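PDB 6IJF: Tae4 from Agrobacterium tumefaciens, which is a type VI secretion effector of the amidase 4 family, probably cleaving peptidoglycan peptides of rival bacteria, and is bound here by its immunity protein Tai4. Local coordinates for residues F6-Y10 / D134-G138; L97-Y103 / T155-L161. The contacts are given in a common frame with arbitrary orientation. Numbering follows the deposited sequence.

Contact 1. Residues F6-Y10 / D134-G138; sequences FDTLY and DLVRG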
ATOM      1  N   PHE C   6      21.878  21.382  -4.614  1.00 48.24           N
ATOM      2  CA  PHE C   6      20.950  20.240  -4.476  1.00 47.70           C
ATOM      3  C   PHE C   6      20.344  19.888  -5.840  1.00 46.36           C
ATOM      4  O   PHE C   6      20.224  18.690  -6.114  1.00 44.91           O
ATOM      5  CB  PHE C   6      19.840  20.516  -3.457  1.00 47.15           C
ATOM      6  CG  PHE C   6      18.959  19.311  -3.275  1.00 42.20           C
ATOM      7  CD1 PHE C   6      19.371  18.257  -2.468  1.00 47.30           C
ATOM      8  CD2 PHE C   6      17.781  19.184  -3.971  1.00 40.31           C
ATOM      9  CE1 PHE C   6      18.580  17.137  -2.305  1.00 42.57           C
ATOM     10  CE2 PHE C   6      16.994  18.048  -3.827  1.00 46.16           C
ATOM     11  CZ  PHE C   6      17.392  17.032  -2.972  1.00 45.63           C
ATOM     12  N   ASP C   7      19.948  20.864  -6.669  1.00 45.77           N
ATOM     13  CA  ASP C   7      19.282  20.545  -7.960  1.00 45.30           C
ATOM     14  C   ASP C   7      20.266  19.793  -8.849  1.00 46.25           C
ATOM     15  O   ASP C   7      19.821  18.910  -9.591  1.00 43.53           O
ATOM     16  CB  ASP C   7      18.713  21.794  -8.618  1.00 55.51           C
ATOM     17  CG  ASP C   7      17.638  22.421  -7.741  1.00 58.27           C
ATOM     18  OD1 ASP C   7      16.744  21.668  -7.273  1.00 59.24           O
ATOM     19  OD2 ASP C   7      17.711  23.634  -7.513  1.00 72.35           O
ATOM     20  N   THR C   8      21.559  20.110  -8.761  1.00 46.54           N
ATOM     21  CA  THR C   8      22.613  19.433  -9.566  1.00 44.05           C
ATOM     22  C   THR C   8      22.768  18.006  -9.039  1.00 38.86           C
ATOM     23  O   THR C   8      22.752  17.064  -9.837  1.00 39.88           O
ATOM     24  CB  THR C   8      23.934  20.209  -9.521  1.00 46.75           C
ATOM     25  OG1 THR C   8      23.687  21.498 -10.083  1.00 48.91           O
ATOM     26  CG2 THR C   8      25.046  19.509 -10.263  1.00 51.79           C
ATOM     27  N   LEU C   9      22.927  17.856  -7.726  1.00 40.16           N
ATOM     28  CA  LEU C   9      23.083  16.541  -7.067  1.00 39.02           C
ATOM     29  C   LEU C   9      21.920  15.616  -7.442  1.00 37.30           C
ATOM     30  O   LEU C   9      22.183  14.475  -7.866  1.00 36.37           O
ATOM     31  CB  LEU C   9      23.121  16.795  -5.562  1.00 43.29           C
ATOM     32  CG  LEU C   9      23.554  15.596  -4.741  1.00 42.72           C
ATOM     33  CD1 LEU C   9      24.981  15.157  -5.107  1.00 41.90           C
ATOM     34  CD2 LEU C   9      23.448  15.940  -3.254  1.00 46.45           C
ATOM     35  N   TYR C  10      20.687  16.113  -7.345  1.00 34.04           N
ATOM     36  CA  TYR C  10      19.441  15.339  -7.597  1.00 36.73           C
ATOM     37  C   TYR C  10      19.361  14.931  -9.065  1.00 38.78           C
ATOM     38  O   TYR C  10      19.067  13.750  -9.391  1.00 36.53           O
ATOM     39  CB  TYR C  10      18.221  16.160  -7.177  1.00 39.27           C
ATOM     40  CG  TYR C  10      16.946  15.360  -7.080  1.00 40.19           C
ATOM     41  CD1 TYR C  10      16.127  15.138  -8.177  1.00 48.88           C
ATOM     42  CD2 TYR C  10      16.562  14.821  -5.862  1.00 44.00           C
ATOM     43  CE1 TYR C  10      14.942  14.415  -8.061  1.00 48.84           C
ATOM     44  CE2 TYR C  10      15.395  14.095  -5.731  1.00 43.53           C
ATOM     45  CZ  TYR C  10      14.590  13.879  -6.833  1.00 48.22           C
ATOM     46  OH  TYR C  10      13.474  13.119  -6.646  1.00 49.54           O
ATOM     47  N   ASP C 134      20.019   8.273   0.979  1.00 35.87           N
ATOM     48  CA  ASP C 134      19.161   8.684  -0.151  1.00 35.08           C
ATOM     49  C   ASP C 134      19.153  10.205  -0.183  1.00 35.10           C
ATOM     50  O   ASP C 134      19.741  10.837   0.710  1.00 37.44           O
ATOM     51  CB  ASP C 134      17.740   8.107   0.005  1.00 31.39           C
ATOM     52  CG  ASP C 134      16.991   7.856  -1.293  1.00 32.48           C
ATOM     53  OD1 ASP C 134      17.257   8.558  -2.279  1.00 34.20           O
ATOM     54  OD2 ASP C 134      16.211   6.899  -1.333  1.00 38.16           O
ATOM     55  N   LEU C 135      18.525  10.754  -1.214  1.00 36.87           N
ATOM     56  CA  LEU C 135      18.212  12.193  -1.333  1.00 33.90           C
ATOM     57  C   LEU C 135      16.739  12.378  -1.036  1.00 37.54           C
ATOM     58  O   LEU C 135      15.916  11.542  -1.425  1.00 37.99           O
ATOM     59  CB  LEU C 135      18.511  12.711  -2.752  1.00 34.66           C
ATOM     60  CG  LEU C 135      19.941  12.477  -3.258  1.00 39.39           C
ATOM     61  CD1 LEU C 135      20.156  13.171  -4.570  1.00 43.20           C
ATOM     62  CD2 LEU C 135      20.991  12.894  -2.242  1.00 39.12           C
ATOM     63  N   VAL C 136      16.405  13.459  -0.368  1.00 34.47           N
ATOM     64  CA  VAL C 136      15.007  13.684   0.065  1.00 41.34           C
ATOM     65  C   VAL C 136      14.602  15.101  -0.324  1.00 36.50           C
ATOM     66  O   VAL C 136      15.453  16.008  -0.266  1.00 39.99           O
ATOM     67  CB  VAL C 136      14.845  13.397   1.567  1.00 39.31           C
ATOM     68  CG1 VAL C 136      15.709  14.293   2.447  1.00 41.11           C
ATOM     69  CG2 VAL C 136      13.368  13.473   1.984  1.00 44.15           C
ATOM     70  N   ARG C 137      13.357  15.246  -0.752  1.00 43.80           N
ATOM     71  CA  ARG C 137      12.671  16.548  -0.946  1.00 45.72           C
ATOM     72  C   ARG C 137      11.542  16.652   0.078  1.00 38.69           C
ATOM     73  O   ARG C 137      10.638  15.800   0.056  1.00 38.50           O
ATOM     74  CB  ARG C 137      12.107  16.661  -2.369  1.00 47.18           C
ATOM     75  CG  ARG C 137      13.157  16.706  -3.465  1.00 52.50           C
ATOM     76  CD  ARG C 137      12.429  16.899  -4.809  1.00 59.42           C
ATOM     77  NE  ARG C 137      13.393  17.174  -5.864  1.00 65.40           N
ATOM     78  CZ  ARG C 137      14.018  18.328  -6.053  1.00 63.55           C
ATOM     79  NH1 ARG C 137      13.745  19.379  -5.301  1.00 60.22           N
ATOM     80  NH2 ARG C 137      14.908  18.446  -7.029  1.00 70.12           N
ATOM     81  N   GLY C 138      11.623  17.623   0.982  1.00 43.70           N
ATOM     82  CA  GLY C 138      10.517  17.984   1.884  1.00 48.96           C
ATOM     83  C   GLY C 138       9.422  18.700   1.102  1.00 56.03           C
ATOM     84  O   GLY C 138       9.717  19.426   0.152  1.00 58.71           O
TER

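Contact 2. Residues L97-Y103 / T155-L161; sequences LGEPDPY and TIWFWPL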
ATOM      1  N   LEU C  97      29.665  17.148   4.304  1.00 46.40           N
ATOM      2  CA  LEU C  97      28.398  17.842   4.647  1.00 48.17           C
ATOM      3  C   LEU C  97      28.403  18.339   6.096  1.00 51.05           C
ATOM      4  O   LEU C  97      27.535  19.191   6.414  1.00 49.63           O
ATOM      5  CB  LEU C  97      27.246  16.875   4.388  1.00 51.88           C
ATOM      6  CG  LEU C  97      26.509  16.967   3.055  1.00 56.94           C
ATOM      7  CD1 LEU C  97      27.442  17.234   1.899  1.00 56.86           C
ATOM      8  CD2 LEU C  97      25.657  15.721   2.823  1.00 53.15           C
ATOM      9  N   GLY C  98      29.305  17.817   6.926  1.00 46.96           N
ATOM     10  CA  GLY C  98      29.370  18.173   8.356  1.00 51.38           C
ATOM     11  C   GLY C  98      28.294  17.467   9.175  1.00 47.32           C
ATOM     12  O   GLY C  98      27.773  16.425   8.702  1.00 42.05           O
ATOM     13  N   GLU C  99      28.001  17.984  10.367  1.00 45.76           N
ATOM     14  CA  GLU C  99      27.082  17.357  11.339  1.00 54.67           C
ATOM     15  C   GLU C  99      25.673  17.430  10.764  1.00 44.71           C
ATOM     16  O   GLU C  99      25.211  18.503  10.377  1.00 41.76           O
ATOM     17  CB  GLU C  99      27.132  18.040  12.721  1.00 56.05           C
ATOM     18  CG  GLU C  99      28.373  17.669  13.527  1.00 66.81           C
ATOM     19  CD  GLU C  99      28.695  16.182  13.624  1.00 72.42           C
ATOM     20  OE1 GLU C  99      27.789  15.382  13.981  1.00 80.04           O
ATOM     21  OE2 GLU C  99      29.864  15.813  13.354  1.00 86.91           O
ATOM     22  N   PRO C 100      24.968  16.291  10.702  1.00 42.87           N
ATOM     23  CA  PRO C 100      23.565  16.292  10.270  1.00 39.93           C
ATOM     24  C   PRO C 100      22.649  16.672  11.444  1.00 46.62           C
ATOM     25  O   PRO C 100      23.102  16.661  12.564  1.00 42.82           O
ATOM     26  CB  PRO C 100      23.357  14.834   9.855  1.00 41.46           C
ATOM     27  CG  PRO C 100      24.165  14.111  10.917  1.00 39.07           C
ATOM     28  CD  PRO C 100      25.448  14.949  11.041  1.00 39.46           C
ATOM     29  N   ASP C 101      21.378  16.951  11.165  1.00 45.64           N
ATOM     30  CA  ASP C 101      20.309  17.046  12.195  1.00 46.04           C
ATOM     31  C   ASP C 101      19.837  15.626  12.493  1.00 42.35           C
ATOM     32  O   ASP C 101      19.280  14.986  11.603  1.00 41.46           O
ATOM     33  CB  ASP C 101      19.156  17.926  11.693  1.00 48.32           C
ATOM     34  CG  ASP C 101      19.541  19.362  11.381  1.00 45.49           C
ATOM     35  OD1 ASP C 101      20.527  19.809  11.944  1.00 44.62           O
ATOM     36  OD2 ASP C 101      18.810  20.022  10.640  1.00 51.31           O
ATOM     37  N   PRO C 102      20.029  15.063  13.715  1.00 41.43           N
ATOM     38  CA  PRO C 102      19.486  13.744  14.041  1.00 40.73           C
ATOM     39  C   PRO C 102      18.001  13.802  14.433  1.00 40.33           C
ATOM     40  O   PRO C 102      17.622  14.678  15.186  1.00 45.92           O
ATOM     41  CB  PRO C 102      20.350  13.256  15.214  1.00 42.22           C
ATOM     42  CG  PRO C 102      21.200  14.429  15.676  1.00 45.07           C
ATOM     43  CD  PRO C 102      20.795  15.629  14.837  1.00 44.91           C
ATOM     44  N   TYR C 103      17.195  12.885  13.903  1.00 40.23           N
ATOM     45  CA  TYR C 103      15.755  12.775  14.206  1.00 40.37           C
ATOM     46  C   TYR C 103      15.387  11.334  14.543  1.00 46.01           C
ATOM     47  O   TYR C 103      16.225  10.377  14.445  1.00 43.48           O
ATOM     48  CB  TYR C 103      14.915  13.285  13.035  1.00 41.59           C
ATOM     49  CG  TYR C 103      15.056  14.754  12.782  1.00 40.53           C
ATOM     50  CD1 TYR C 103      14.500  15.666  13.647  1.00 40.56           C
ATOM     51  CD2 TYR C 103      15.777  15.240  11.694  1.00 40.61           C
ATOM     52  CE1 TYR C 103      14.665  17.031  13.470  1.00 41.52           C
ATOM     53  CE2 TYR C 103      15.902  16.601  11.458  1.00 39.22           C
ATOM     54  CZ  TYR C 103      15.369  17.503  12.375  1.00 44.59           C
ATOM     55  OH  TYR C 103      15.458  18.855  12.195  1.00 46.04           O
ATOM     56  N   THR C 155      17.246   5.798  14.103  1.00 43.30           N
ATOM     57  CA  THR C 155      17.559   7.241  13.989  1.00 44.48           C
ATOM     58  C   THR C 155      17.577   7.608  12.511  1.00 45.75           C
ATOM     59  O   THR C 155      17.788   6.727  11.651  1.00 42.31           O
ATOM     60  CB  THR C 155      18.870   7.656  14.672  1.00 48.38           C
ATOM     61  OG1 THR C 155      19.957   7.092  13.947  1.00 46.60           O
ATOM     62  CG2 THR C 155      18.977   7.210  16.118  1.00 48.46           C
ATOM     63  N   ILE C 156      17.301   8.870  12.251  1.00 39.70           N
ATOM     64  CA  ILE C 156      17.304   9.447  10.893  1.00 38.80           C
ATOM     65  C   ILE C 156      18.221  10.659  10.934  1.00 40.68           C
ATOM     66  O   ILE C 156      17.990  11.545  11.783  1.00 40.61           O
ATOM     67  CB  ILE C 156      15.868   9.781  10.489  1.00 40.83           C
ATOM     68  CG1 ILE C 156      15.019   8.507  10.518  1.00 41.51           C
ATOM     69  CG2 ILE C 156      15.842  10.501   9.154  1.00 38.86           C
ATOM     70  CD1 ILE C 156      13.549   8.731  10.427  1.00 44.84           C
ATOM     71  N   TRP C 157      19.227  10.683  10.061  1.00 35.84           N
ATOM     72  CA  TRP C 157      20.116  11.857   9.929  1.00 36.32           C
ATOM     73  C   TRP C 157      19.707  12.630   8.688  1.00 39.55           C
ATOM     74  O   TRP C 157      19.584  12.025   7.600  1.00 39.92           O
ATOM     75  CB  TRP C 157      21.584  11.451   9.860  1.00 39.43           C
ATOM     76  CG  TRP C 157      22.116  10.796  11.090  1.00 47.27           C
ATOM     77  CD1 TRP C 157      21.576  10.807  12.341  1.00 48.55           C
ATOM     78  CD2 TRP C 157      23.368  10.100  11.191  1.00 45.97           C
ATOM     79  NE1 TRP C 157      22.392  10.136  13.206  1.00 46.40           N
ATOM     80  CE2 TRP C 157      23.498   9.689  12.533  1.00 52.09           C
ATOM     81  CE3 TRP C 157      24.381   9.781  10.284  1.00 48.48           C
ATOM     82  CZ2 TRP C 157      24.611   8.978  12.987  1.00 48.92           C
ATOM     83  CZ3 TRP C 157      25.471   9.067  10.726  1.00 53.79           C
ATOM     84  CH2 TRP C 157      25.582   8.669  12.061  1.00 57.44           C
ATOM     85  N   PHE C 158      19.550  13.930   8.831  1.00 35.02           N
ATOM     86  CA  PHE C 158      19.241  14.845   7.707  1.00 36.89           C
ATOM     87  C   PHE C 158      20.346  15.890   7.571  1.00 38.70           C
ATOM     88  O   PHE C 158      20.623  16.622   8.537  1.00 41.02           O
ATOM     89  CB  PHE C 158      17.884  15.498   7.938  1.00 35.32           C
ATOM     90  CG  PHE C 158      17.485  16.420   6.830  1.00 34.92           C
ATOM     91  CD1 PHE C 158      17.508  15.986   5.524  1.00 34.49           C
ATOM     92  CD2 PHE C 158      17.127  17.738   7.094  1.00 41.97           C
ATOM     93  CE1 PHE C 158      17.184  16.846   4.485  1.00 34.06           C
ATOM     94  CE2 PHE C 158      16.796  18.597   6.056  1.00 41.28           C
ATOM     95  CZ  PHE C 158      16.814  18.145   4.755  1.00 36.14           C
ATOM     96  N   TRP C 159      20.915  15.993   6.372  1.00 39.70           N
ATOM     97  CA  TRP C 159      21.826  17.102   5.956  1.00 40.07           C
ATOM     98  C   TRP C 159      21.094  18.025   4.989  1.00 43.20           C
ATOM     99  O   TRP C 159      20.939  17.694   3.814  1.00 37.91           O
ATOM    100  CB  TRP C 159      23.061  16.534   5.274  1.00 40.99           C
ATOM    101  CG  TRP C 159      23.957  15.658   6.091  1.00 39.31           C
ATOM    102  CD1 TRP C 159      25.034  16.073   6.809  1.00 40.05           C
ATOM    103  CD2 TRP C 159      23.976  14.218   6.154  1.00 37.18           C
ATOM    104  NE1 TRP C 159      25.699  15.004   7.337  1.00 38.70           N
ATOM    105  CE2 TRP C 159      25.105  13.849   6.918  1.00 37.13           C
ATOM    106  CE3 TRP C 159      23.175  13.200   5.634  1.00 35.75           C
ATOM    107  CZ2 TRP C 159      25.400  12.530   7.227  1.00 39.59           C
ATOM    108  CZ3 TRP C 159      23.491  11.898   5.911  1.00 40.56           C
ATOM    109  CH2 TRP C 159      24.588  11.562   6.697  1.00 39.61           C
ATOM    110  N   PRO C 160      20.606  19.206   5.427  1.00 43.47           N
ATOM    111  CA  PRO C 160      19.932  20.132   4.514  1.00 44.97           C
ATOM    112  C   PRO C 160      20.912  20.760   3.504  1.00 44.77           C
ATOM    113  O   PRO C 160      22.017  21.013   3.888  1.00 44.75           O
ATOM    114  CB  PRO C 160      19.344  21.199   5.448  1.00 44.72           C
ATOM    115  CG  PRO C 160      20.214  21.146   6.667  1.00 46.35           C
ATOM    116  CD  PRO C 160      20.676  19.710   6.807  1.00 43.81           C
ATOM    117  N   LEU C 161      20.492  20.935   2.250  1.00 48.37           N
ATOM    118  CA  LEU C 161      21.279  21.565   1.154  1.00 48.19           C
ATOM    119  C   LEU C 161      20.468  22.670   0.462  1.00 51.62           C
ATOM    120  O   LEU C 161      21.059  23.595  -0.143  1.00 57.92           O
ATOM    121  CB  LEU C 161      21.654  20.478   0.146  1.00 43.42           C
ATOM    122  CG  LEU C 161      22.637  19.435   0.646  1.00 48.44           C
ATOM    123  CD1 LEU C 161      22.908  18.453  -0.463  1.00 46.95           C
ATOM    124  CD2 LEU C 161      23.936  20.063   1.160  1.00 53.79           C
TER

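Contact 1. Residues F6-Y10 / D134-G138
The axes of helix segment 6-10 and strand segment 134-137 come within 10.2 Å at 129°, so that the gap is bridged mainly by side chains. Asp134 opens the segment without touching the helix; its OD1 accepts the backbone N of Leu135 at 2.8 Å, while OD2 is hydrogen-bonded to His132 NE2. Together with Cys48, these two residues have the geometry of a Cys-His-Asp triad, consistent with a papain-like amidase of the peptidase CA clan; here strand 131-137 carries both the histidine and the acid. Leu135 comes next and points toward the helix. Its CD1 lies 3.8 Å from Tyr10 CA, its CD2 meets Leu9 CD2 at 4.0 Å, and Phe6 CE1 lies 4.4 Å from its CB. Val136 turns its side chain away and offers its carbonyl O, 3.5 Å from Phe6 CZ. Arg137 then extends back over the helix: its CZ sits above the Tyr10 ring, 4.2 Å from the centroid and 6° off the normal, a well-centred cation-pi contact in which the guanidinium stands edge-on over the ring face. Tyr10 OH is hydrogen-bonded to His20. The edge of Phe6 meets one guanidinium face, CE2 to Arg137 CZ 3.7 Å. The salt bridge from Arg137 NH2 to Asp7 OD1, at 3.7 Å, is long and probably weak; Asp7 OD2 has a stronger partner in Gln162.

Contact 2. Residues L97-Y103 / T155-L161
Four backbone hydrogen bonds zip the short strand 101-103 onto strand 155-160. Asp101 N donates to Phe158 O (2.8 Å) and Phe158 N to Asp101 O (3.0 Å); the next hydrogen-bonded pair repeats this, Tyr103 N to Ile156 O at 2.6 Å and Ile156 N to Tyr103 O at 2.9 Å. Pro102, lacking an NH, occupies the non-hydrogen-bonded position opposite Trp157, whose backbone instead bonds to Ala120 on strand 116-122. In the loop before the strand, Gly98 O accepts the indole NE1 of Trp159 at 2.9 Å. That indole is sandwiched by CH-pi contacts: Pro100 CB stands 3.5 Å from the centroid of its five-membered ring, and Leu97 CD2 lies over the opposite face. Asp101 OD2 is paired with Arg115 in a salt bridge, and Thr155 OG1 is hydrogen-bonded to Asn122 OD1. This is the register of a regular antiparallel pair, here joining an outermost strand to the central sheet of a probable papain-like amidase fold.

Both contacts belong to the same antiparallel sheet but use it differently. Contact 1 lies nearer the middle of the chain, about 9 Å centre to centre against 13 Å for contact 2, and packs a helix on the sheet mainly through side chains, without main-chain hydrogen bonds, with an apolar cluster giving way to a charged, aromatic end. Contact 2 is an edge-strand pairing governed by main-chain hydrogen bonds, with a tryptophan-proline cluster and exposed residues toward the surface. Strand 116-122 separates their sheet strands, yet Val136 CG1 meets Phe158 CE1 at 3.6 Å on the face away from the helix, and Leu161 CD1 reaches Leu9 CD2 at 3.8 Å on the helix side.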